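Local atomic coordinates of protein PTHB1 (Homo sapiens, PDB entry 4YD8), a protein that forms part of the BBSome, a complex thought to act as a coat that sorts specific membrane proteins to the primary cilium and is required for ciliogenesis. Residues Phe265-Arg270 / Lys285-Ser290; Ile281-Lys286 / Tyr319-Leu324. All blocks are in the same frame, centred on the assembly; numbering follows the deposited sequence. Where two conformers were deposited one is given.

In the fold
Both interactions lie in the N-terminal seven-bladed beta-propeller of the protein, their centres about 10 Å apart, and they share strand 281-286, an outermost strand of the four-stranded sheet 249-255, 263-268, 271-275 and 281-286. In interaction 1 the turn after strand 263-268 meets the chain leaving strand 281-286 toward strand 291-298. In interaction 2 the outer strand packs against the neighbouring blade, on the hairpin of strands 315-320 and 323-329. The two touch where Phe265 CE2 lies 4.1 Å from Phe283 CZ. Along the chain, 265-270 comes first, then the overlapping 281-286 and 285-290, then 319-324. Interaction 2 joins the two blades side by side.

Interaction 1: Phe265-Arg270 / Lys285-Ser290; sequences FVLGER and KKLDWS
Leu267 meets Leu287 through methyl groups, CD1 of Leu267 lying 4.1 Å from CD1 of Leu287 while the two side chains cross at about a right angle. CG of Leu267, anti to the backbone N (chi1 -176°), lies nearer the Leu287 methyl than CB does. The same side chain packs on Pro291 and Phe294 of the next blade; Leu287 rests on Phe272 as well, so this small apolar contact is buried. Past Gly268 the strand gives way to a turn. There the carbonyl O of Glu269 accepts a hydrogen bond from a water at 2.6 Å, which also makes a weak one, 3.4 Å long, with Ser290 OG. Arg270 carries the main polar link: its O takes the N-H of Leu287, 2.9 Å from N to O and nearly straight at 169°. The donor is tilted 27° from the carbonyl plane. The same oxygen lies 3.7 Å from CB of Leu287 and 4.1 Å from CG of Lys286. Arg270 N is hydrogen-bonded to Glu247 OE2, tying the turn to the chain before strand 249-255. One backbone bond and one leucine pair thus fasten this hairpin turn to the chain leaving the outer strand, within one blade of a beta-propeller.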
ATOM      1  N   PHE A 265      -8.731   2.825  -8.973  1.00 21.60           N
ATOM      2  CA  PHE A 265      -7.858   3.905  -9.434  1.00 22.01           C
ATOM      3  C   PHE A 265      -6.598   3.326 -10.038  1.00 22.14           C
ATOM      4  O   PHE A 265      -6.006   2.402  -9.470  1.00 23.84           O
ATOM      5  CB  PHE A 265      -7.523   4.857  -8.294  1.00 21.70           C
ATOM      6  CG  PHE A 265      -8.667   5.729  -7.905  1.00 25.31           C
ATOM      7  CD1 PHE A 265      -9.651   5.264  -7.051  1.00 30.18           C
ATOM      8  CD2 PHE A 265      -8.778   7.004  -8.421  1.00 28.80           C
ATOM      9  CE1 PHE A 265     -10.719   6.083  -6.700  1.00 32.54           C
ATOM     10  CE2 PHE A 265      -9.829   7.817  -8.063  1.00 33.16           C
ATOM     11  CZ  PHE A 265     -10.800   7.347  -7.223  1.00 27.50           C
ATOM     12  N   VAL A 266      -6.210   3.856 -11.201  1.00 22.92           N
ATOM     13  CA  VAL A 266      -4.985   3.436 -11.861  1.00 22.26           C
ATOM     14  C   VAL A 266      -4.061   4.626 -12.077  1.00 21.29           C
ATOM     15  O   VAL A 266      -4.454   5.654 -12.643  1.00 22.21           O
ATOM     16  CB  VAL A 266      -5.266   2.748 -13.213  1.00 22.98           C
ATOM     17  CG1 VAL A 266      -3.946   2.262 -13.830  1.00 22.75           C
ATOM     18  CG2 VAL A 266      -6.220   1.571 -12.998  1.00 25.45           C
ATOM     19  N   LEU A 267      -2.843   4.497 -11.568  1.00 20.02           N
ATOM     20  CA  LEU A 267      -1.808   5.484 -11.824  1.00 25.16           C
ATOM     21  C   LEU A 267      -0.980   5.059 -13.026  1.00 26.13           C
ATOM     22  O   LEU A 267      -0.181   4.135 -12.922  1.00 26.07           O
ATOM     23  CB  LEU A 267      -0.888   5.651 -10.620  1.00 22.74           C
ATOM     24  CG  LEU A 267       0.170   6.756 -10.793  1.00 22.38           C
ATOM     25  CD1 LEU A 267      -0.510   8.137 -10.901  1.00 24.77           C
ATOM     26  CD2 LEU A 267       1.181   6.738  -9.636  1.00 26.66           C
ATOM     27  N   GLY A 268      -1.165   5.735 -14.155  1.00 23.46           N
ATOM     28  CA  GLY A 268      -0.384   5.443 -15.344  1.00 25.51           C
ATOM     29  C   GLY A 268       0.835   6.342 -15.412  1.00 27.90           C
ATOM     30  O   GLY A 268       0.986   7.259 -14.605  1.00 26.60           O
ATOM     31  N   GLU A 269       1.715   6.089 -16.370  1.00 25.43           N
ATOM     32  CA  GLU A 269       2.889   6.929 -16.568  0.51 30.57           C
ATOM     33  C   GLU A 269       2.504   8.319 -17.060  1.00 30.71           C
ATOM     34  O   GLU A 269       3.241   9.281 -16.859  1.00 35.11           O
ATOM     35  CB  GLU A 269       3.860   6.276 -17.565  0.51 34.40           C
ATOM     36  CG  GLU A 269       4.519   5.002 -17.055  0.51 31.56           C
ATOM     37  CD  GLU A 269       5.532   4.431 -18.034  0.51 39.57           C
ATOM     38  OE1 GLU A 269       5.456   4.754 -19.239  0.51 47.28           O
ATOM     39  OE2 GLU A 269       6.411   3.661 -17.599  0.51 34.59           O
ATOM     40  N   ARG A 270       1.350   8.422 -17.717  1.00 28.36           N
ATOM     41  CA  ARG A 270       0.941   9.690 -18.341  1.00 33.08           C
ATOM     42  C   ARG A 270      -0.418  10.205 -17.866  1.00 37.18           C
ATOM     43  O   ARG A 270      -0.735  11.393 -18.005  1.00 36.00           O
ATOM     44  CB  ARG A 270       0.891   9.543 -19.868  1.00 37.83           C
ATOM     45  CG  ARG A 270       2.200   9.136 -20.526  1.00 42.25           C
ATOM     46  CD  ARG A 270       2.089   9.238 -22.052  1.00 50.90           C
ATOM     47  NE  ARG A 270       1.667   7.992 -22.696  1.00 58.06           N
ATOM     48  CZ  ARG A 270       2.441   6.915 -22.835  1.00 65.93           C
ATOM     49  NH1 ARG A 270       3.683   6.920 -22.362  1.00 73.44           N
ATOM     50  NH2 ARG A 270       1.977   5.829 -23.445  1.00 56.45           N
ATOM     51  N   LYS A 285      -7.535  11.881 -16.127  1.00 23.63           N
ATOM     52  CA  LYS A 285      -6.841  13.144 -16.104  1.00 26.49           C
ATOM     53  C   LYS A 285      -5.418  12.971 -16.627  1.00 24.61           C
ATOM     54  O   LYS A 285      -4.675  12.138 -16.107  1.00 24.66           O
ATOM     55  CB  LYS A 285      -6.815  13.674 -14.666  1.00 28.43           C
ATOM     56  CG  LYS A 285      -5.720  14.679 -14.368  1.00 39.62           C
ATOM     57  CD  LYS A 285      -6.016  16.009 -15.000  1.00 49.42           C
ATOM     58  CE  LYS A 285      -5.268  17.123 -14.272  1.00 54.54           C
ATOM     59  NZ  LYS A 285      -5.599  18.434 -14.874  1.00 57.04           N
ATOM     60  N   LYS A 286      -5.043  13.754 -17.640  1.00 25.35           N
ATOM     61  CA  LYS A 286      -3.662  13.782 -18.099  0.54 26.20           C
ATOM     62  C   LYS A 286      -2.793  14.472 -17.060  1.00 30.12           C
ATOM     63  O   LYS A 286      -3.112  15.555 -16.596  1.00 27.46           O
ATOM     64  CB  LYS A 286      -3.545  14.493 -19.446  0.54 26.41           C
ATOM     65  CG  LYS A 286      -2.110  14.747 -19.888  0.54 31.81           C
ATOM     66  CD  LYS A 286      -2.042  15.273 -21.315  0.54 33.26           C
ATOM     67  CE  LYS A 286      -0.597  15.398 -21.789  0.54 38.24           C
ATOM     68  NZ  LYS A 286       0.142  14.114 -21.610  0.54 40.39           N
ATOM     69  N   LEU A 287      -1.693  13.835 -16.690  1.00 24.58           N
ATOM     70  CA  LEU A 287      -0.800  14.418 -15.704  1.00 33.22           C
ATOM     71  C   LEU A 287       0.245  15.300 -16.391  1.00 34.58           C
ATOM     72  O   LEU A 287       0.770  14.940 -17.429  1.00 36.98           O
ATOM     73  CB  LEU A 287      -0.143  13.311 -14.888  1.00 33.44           C
ATOM     74  CG  LEU A 287      -1.152  12.529 -14.034  1.00 37.79           C
ATOM     75  CD1 LEU A 287      -0.482  11.330 -13.419  1.00 41.88           C
ATOM     76  CD2 LEU A 287      -1.754  13.408 -12.957  1.00 36.49           C
ATOM     77  N   ASP A 288       0.532  16.459 -15.806  1.00 39.37           N
ATOM     78  CA  ASP A 288       1.468  17.407 -16.401  1.00 50.08           C
ATOM     79  C   ASP A 288       2.913  17.160 -15.961  1.00 49.26           C
ATOM     80  O   ASP A 288       3.826  17.878 -16.371  1.00 46.40           O
ATOM     81  CB  ASP A 288       1.053  18.837 -16.051  1.00 59.04           C
ATOM     82  CG  ASP A 288      -0.214  19.263 -16.766  1.00 68.11           C
ATOM     83  OD1 ASP A 288      -0.430  18.814 -17.914  1.00 70.50           O
ATOM     84  OD2 ASP A 288      -0.997  20.040 -16.178  1.00 72.10           O
ATOM     85  N   TRP A 289       3.103  16.149 -15.120  1.00 41.63           N
ATOM     86  CA  TRP A 289       4.407  15.789 -14.565  1.00 42.95           C
ATOM     87  C   TRP A 289       4.450  14.268 -14.430  1.00 41.96           C
ATOM     88  O   TRP A 289       3.407  13.658 -14.213  1.00 44.32           O
ATOM     89  CB  TRP A 289       4.646  16.466 -13.214  1.00 20.00           C
ATOM     90  N   SER A 290       5.630  13.657 -14.552  1.00 37.35           N
ATOM     91  CA  SER A 290       5.770  12.206 -14.371  1.00 35.39           C
ATOM     92  C   SER A 290       5.515  11.795 -12.921  1.00 30.96           C
ATOM     93  O   SER A 290       6.255  12.197 -12.028  1.00 30.82           O
ATOM     94  CB  SER A 290       7.161  11.726 -14.781  1.00 37.48           C
ATOM     95  OG  SER A 290       7.405  11.977 -16.153  1.00 49.38           O
TER
HETATM   96  O   HOH W   1       5.862   9.042 -16.680  1.00 54.13           O

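Interaction 2: Ile281-Lys286 / Tyr319-Leu324; sequences IRFMKK and YQDVTL
Tyr319 meets Lys285 through CE2, which lies 4.2 Å from CE of the lysine, the two side chains crossing at about a right angle. Asp321 comes next, its CB over one face of the Phe283 ring and its CA 3.8 Å from CZ of that ring. Carboxylate and ring planes stand 54° apart, with OD1 of Asp321 3.8 Å from CE2 of Phe283; OD1 is also hydrogen-bonded to Ile305 N, which ties the carboxylate to its own blade. Val322 buries the most surface of the hairpin residues. Its CG1 touches two side chains of the strand, 3.4 Å from CD1 of Phe283 and 3.8 Å from CB of Lys285. The Lys285 chain bends at chi2 (73°), which brings CD to the turn; further out, CE lies 3.5 Å from Val322 O. The Phe283 ring reaches the hairpin from a chi1 of 67°, with CG between the backbone N and the carbonyl carbon. An alanine here would probably open a gap beside Val322 CG1 and leave the Asp321 backbone without its aromatic cover. Neighbouring propeller blades thus pack side by side, the outer strand of one seating the tight hairpin of the next at its type II' beta turn, Gln320 to Thr323.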
ATOM      1  N   ILE A 281     -14.505   3.648 -17.756  1.00 26.18           N
ATOM      2  CA  ILE A 281     -13.864   4.810 -17.169  0.68 26.68           C
ATOM      3  C   ILE A 281     -14.909   5.733 -16.559  1.00 27.22           C
ATOM      4  O   ILE A 281     -15.911   6.058 -17.192  1.00 28.29           O
ATOM      5  CB  ILE A 281     -13.037   5.587 -18.197  0.68 28.35           C
ATOM      6  CG1 ILE A 281     -11.954   4.688 -18.791  0.68 28.51           C
ATOM      7  CG2 ILE A 281     -12.391   6.763 -17.525  0.68 28.86           C
ATOM      8  CD1 ILE A 281     -11.238   5.324 -19.972  0.68 33.69           C
ATOM      9  N   ARG A 282     -14.682   6.128 -15.302  1.00 23.24           N
ATOM     10  CA  ARG A 282     -15.539   7.113 -14.656  0.60 23.67           C
ATOM     11  C   ARG A 282     -14.975   8.516 -14.923  1.00 25.55           C
ATOM     12  O   ARG A 282     -15.703   9.421 -15.326  1.00 25.15           O
ATOM     13  CB  ARG A 282     -15.653   6.837 -13.148  0.60 23.41           C
ATOM     14  CG  ARG A 282     -16.719   7.681 -12.432  0.60 33.85           C
ATOM     15  CD  ARG A 282     -16.735   7.429 -10.917  0.60 42.47           C
ATOM     16  NE  ARG A 282     -17.504   6.246 -10.523  0.60 46.39           N
ATOM     17  CZ  ARG A 282     -16.974   5.160  -9.967  0.60 41.81           C
ATOM     18  NH1 ARG A 282     -15.673   5.097  -9.748  0.60 39.95           N
ATOM     19  NH2 ARG A 282     -17.743   4.136  -9.631  0.60 45.98           N
ATOM     20  N   PHE A 283     -13.678   8.687 -14.694  1.00 24.20           N
ATOM     21  CA  PHE A 283     -12.998   9.897 -15.169  1.00 23.08           C
ATOM     22  C   PHE A 283     -11.513   9.617 -15.371  1.00 28.00           C
ATOM     23  O   PHE A 283     -10.976   8.611 -14.885  1.00 26.37           O
ATOM     24  CB  PHE A 283     -13.218  11.107 -14.223  1.00 23.34           C
ATOM     25  CG  PHE A 283     -12.574  10.976 -12.859  1.00 25.52           C
ATOM     26  CD1 PHE A 283     -11.198  11.064 -12.702  1.00 24.46           C
ATOM     27  CD2 PHE A 283     -13.363  10.832 -11.723  1.00 26.60           C
ATOM     28  CE1 PHE A 283     -10.614  10.960 -11.444  1.00 25.91           C
ATOM     29  CE2 PHE A 283     -12.782  10.725 -10.466  1.00 26.78           C
ATOM     30  CZ  PHE A 283     -11.410  10.791 -10.333  1.00 23.56           C
HETATM   31  N   MSE A 284     -10.848  10.493 -16.109  1.00 23.35           N
HETATM   32  CA  MSE A 284      -9.409  10.381 -16.274  0.73 22.50           C
HETATM   33  C   MSE A 284      -8.815  11.767 -16.438  1.00 22.99           C
HETATM   34  O   MSE A 284      -9.510  12.717 -16.809  1.00 23.74           O
HETATM   35  CB  MSE A 284      -9.063   9.488 -17.477  0.73 25.92           C
HETATM   36  CG  MSE A 284      -9.322  10.147 -18.798  0.73 23.73           C
HETATM   37 SE   MSE A 284      -8.854   8.982 -20.317  0.73 32.20          SE
HETATM   38  CE  MSE A 284      -6.939   9.082 -20.120  0.73 24.25           C
ATOM     39  N   LYS A 285      -7.535  11.881 -16.127  1.00 23.63           N
ATOM     40  CA  LYS A 285      -6.841  13.144 -16.104  1.00 26.49           C
ATOM     41  C   LYS A 285      -5.418  12.971 -16.627  1.00 24.61           C
ATOM     42  O   LYS A 285      -4.675  12.138 -16.107  1.00 24.66           O
ATOM     43  CB  LYS A 285      -6.815  13.674 -14.666  1.00 28.43           C
ATOM     44  CG  LYS A 285      -5.720  14.679 -14.368  1.00 39.62           C
ATOM     45  CD  LYS A 285      -6.016  16.009 -15.000  1.00 49.42           C
ATOM     46  CE  LYS A 285      -5.268  17.123 -14.272  1.00 54.54           C
ATOM     47  NZ  LYS A 285      -5.599  18.434 -14.874  1.00 57.04           N
ATOM     48  N   LYS A 286      -5.043  13.754 -17.640  1.00 25.35           N
ATOM     49  CA  LYS A 286      -3.662  13.782 -18.099  0.54 26.20           C
ATOM     50  C   LYS A 286      -2.793  14.472 -17.060  1.00 30.12           C
ATOM     51  O   LYS A 286      -3.112  15.555 -16.596  1.00 27.46           O
ATOM     52  CB  LYS A 286      -3.545  14.493 -19.446  0.54 26.41           C
ATOM     53  CG  LYS A 286      -2.110  14.747 -19.888  0.54 31.81           C
ATOM     54  CD  LYS A 286      -2.042  15.273 -21.315  0.54 33.26           C
ATOM     55  CE  LYS A 286      -0.597  15.398 -21.789  0.54 38.24           C
ATOM     56  NZ  LYS A 286       0.142  14.114 -21.610  0.54 40.39           N
ATOM     57  N   TYR A 319      -5.469  16.116  -5.650  1.00 22.17           N
ATOM     58  CA  TYR A 319      -6.580  16.341  -6.569  1.00 23.38           C
ATOM     59  C   TYR A 319      -7.903  15.965  -5.923  1.00 25.51           C
ATOM     60  O   TYR A 319      -7.998  14.945  -5.253  1.00 25.94           O
ATOM     61  CB  TYR A 319      -6.383  15.503  -7.851  1.00 22.08           C
ATOM     62  CG  TYR A 319      -5.155  15.913  -8.599  1.00 26.02           C
ATOM     63  CD1 TYR A 319      -3.918  15.337  -8.319  1.00 22.96           C
ATOM     64  CD2 TYR A 319      -5.218  16.898  -9.575  1.00 30.45           C
ATOM     65  CE1 TYR A 319      -2.781  15.729  -9.006  1.00 25.39           C
ATOM     66  CE2 TYR A 319      -4.089  17.294 -10.261  1.00 34.15           C
ATOM     67  CZ  TYR A 319      -2.876  16.703  -9.976  1.00 36.32           C
ATOM     68  OH  TYR A 319      -1.753  17.100 -10.657  1.00 44.47           O
ATOM     69  N   GLN A 320      -8.913  16.803  -6.115  1.00 24.96           N
ATOM     70  CA  GLN A 320     -10.286  16.389  -5.895  1.00 26.05           C
ATOM     71  C   GLN A 320     -10.855  16.059  -7.263  1.00 26.97           C
ATOM     72  O   GLN A 320     -11.012  16.953  -8.097  1.00 27.14           O
ATOM     73  CB  GLN A 320     -11.112  17.484  -5.211  1.00 26.77           C
ATOM     74  CG  GLN A 320     -12.537  17.027  -4.885  1.00 30.72           C
ATOM     75  CD  GLN A 320     -13.322  18.066  -4.090  1.00 43.11           C
ATOM     76  OE1 GLN A 320     -12.957  19.237  -4.052  1.00 46.19           O
ATOM     77  NE2 GLN A 320     -14.395  17.634  -3.449  1.00 45.92           N
ATOM     78  N   ASP A 321     -11.147  14.780  -7.484  1.00 23.46           N
ATOM     79  CA  ASP A 321     -11.463  14.246  -8.813  1.00 25.63           C
ATOM     80  C   ASP A 321     -10.278  14.575  -9.726  1.00 22.97           C
ATOM     81  O   ASP A 321      -9.192  14.054  -9.488  1.00 22.77           O
ATOM     82  CB  ASP A 321     -12.807  14.795  -9.325  1.00 25.15           C
ATOM     83  CG  ASP A 321     -13.982  14.332  -8.469  1.00 32.82           C
ATOM     84  OD1 ASP A 321     -13.845  13.278  -7.798  1.00 31.11           O
ATOM     85  OD2 ASP A 321     -15.035  15.016  -8.461  1.00 32.00           O
ATOM     86  N   VAL A 322     -10.438  15.445 -10.724  1.00 23.73           N
ATOM     87  CA  VAL A 322      -9.290  15.799 -11.565  1.00 26.00           C
ATOM     88  C   VAL A 322      -8.779  17.219 -11.299  1.00 26.17           C
ATOM     89  O   VAL A 322      -7.920  17.727 -12.021  1.00 27.45           O
ATOM     90  CB  VAL A 322      -9.619  15.659 -13.096  1.00 24.07           C
ATOM     91  CG1 VAL A 322     -10.282  14.310 -13.382  1.00 25.73           C
ATOM     92  CG2 VAL A 322     -10.516  16.801 -13.580  1.00 25.35           C
ATOM     93  N   THR A 323      -9.287  17.858 -10.253  1.00 25.07           N
ATOM     94  CA  THR A 323      -8.977  19.265 -10.028  1.00 26.18           C
ATOM     95  C   THR A 323      -7.881  19.415  -8.969  1.00 36.86           C
ATOM     96  O   THR A 323      -8.031  18.943  -7.856  1.00 25.96           O
ATOM     97  CB  THR A 323     -10.227  20.039  -9.594  1.00 27.40           C
ATOM     98  OG1 THR A 323     -11.215  19.966 -10.635  1.00 27.97           O
ATOM     99  CG2 THR A 323      -9.891  21.521  -9.320  1.00 30.00           C
ATOM    100  N   LEU A 324      -6.773  20.060  -9.317  1.00 31.29           N
ATOM    101  CA  LEU A 324      -5.706  20.282  -8.337  1.00 31.62           C
ATOM    102  C   LEU A 324      -6.170  21.219  -7.218  1.00 33.66           C
ATOM    103  O   LEU A 324      -6.717  22.287  -7.481  1.00 33.58           O
ATOM    104  CB  LEU A 324      -4.462  20.857  -9.011  1.00 36.85           C
ATOM    105  CG  LEU A 324      -3.296  21.101  -8.051  1.00 38.72           C
ATOM    106  CD1 LEU A 324      -2.758  19.750  -7.576  1.00 30.91           C
ATOM    107  CD2 LEU A 324      -2.214  21.921  -8.729  1.00 44.59           C
TER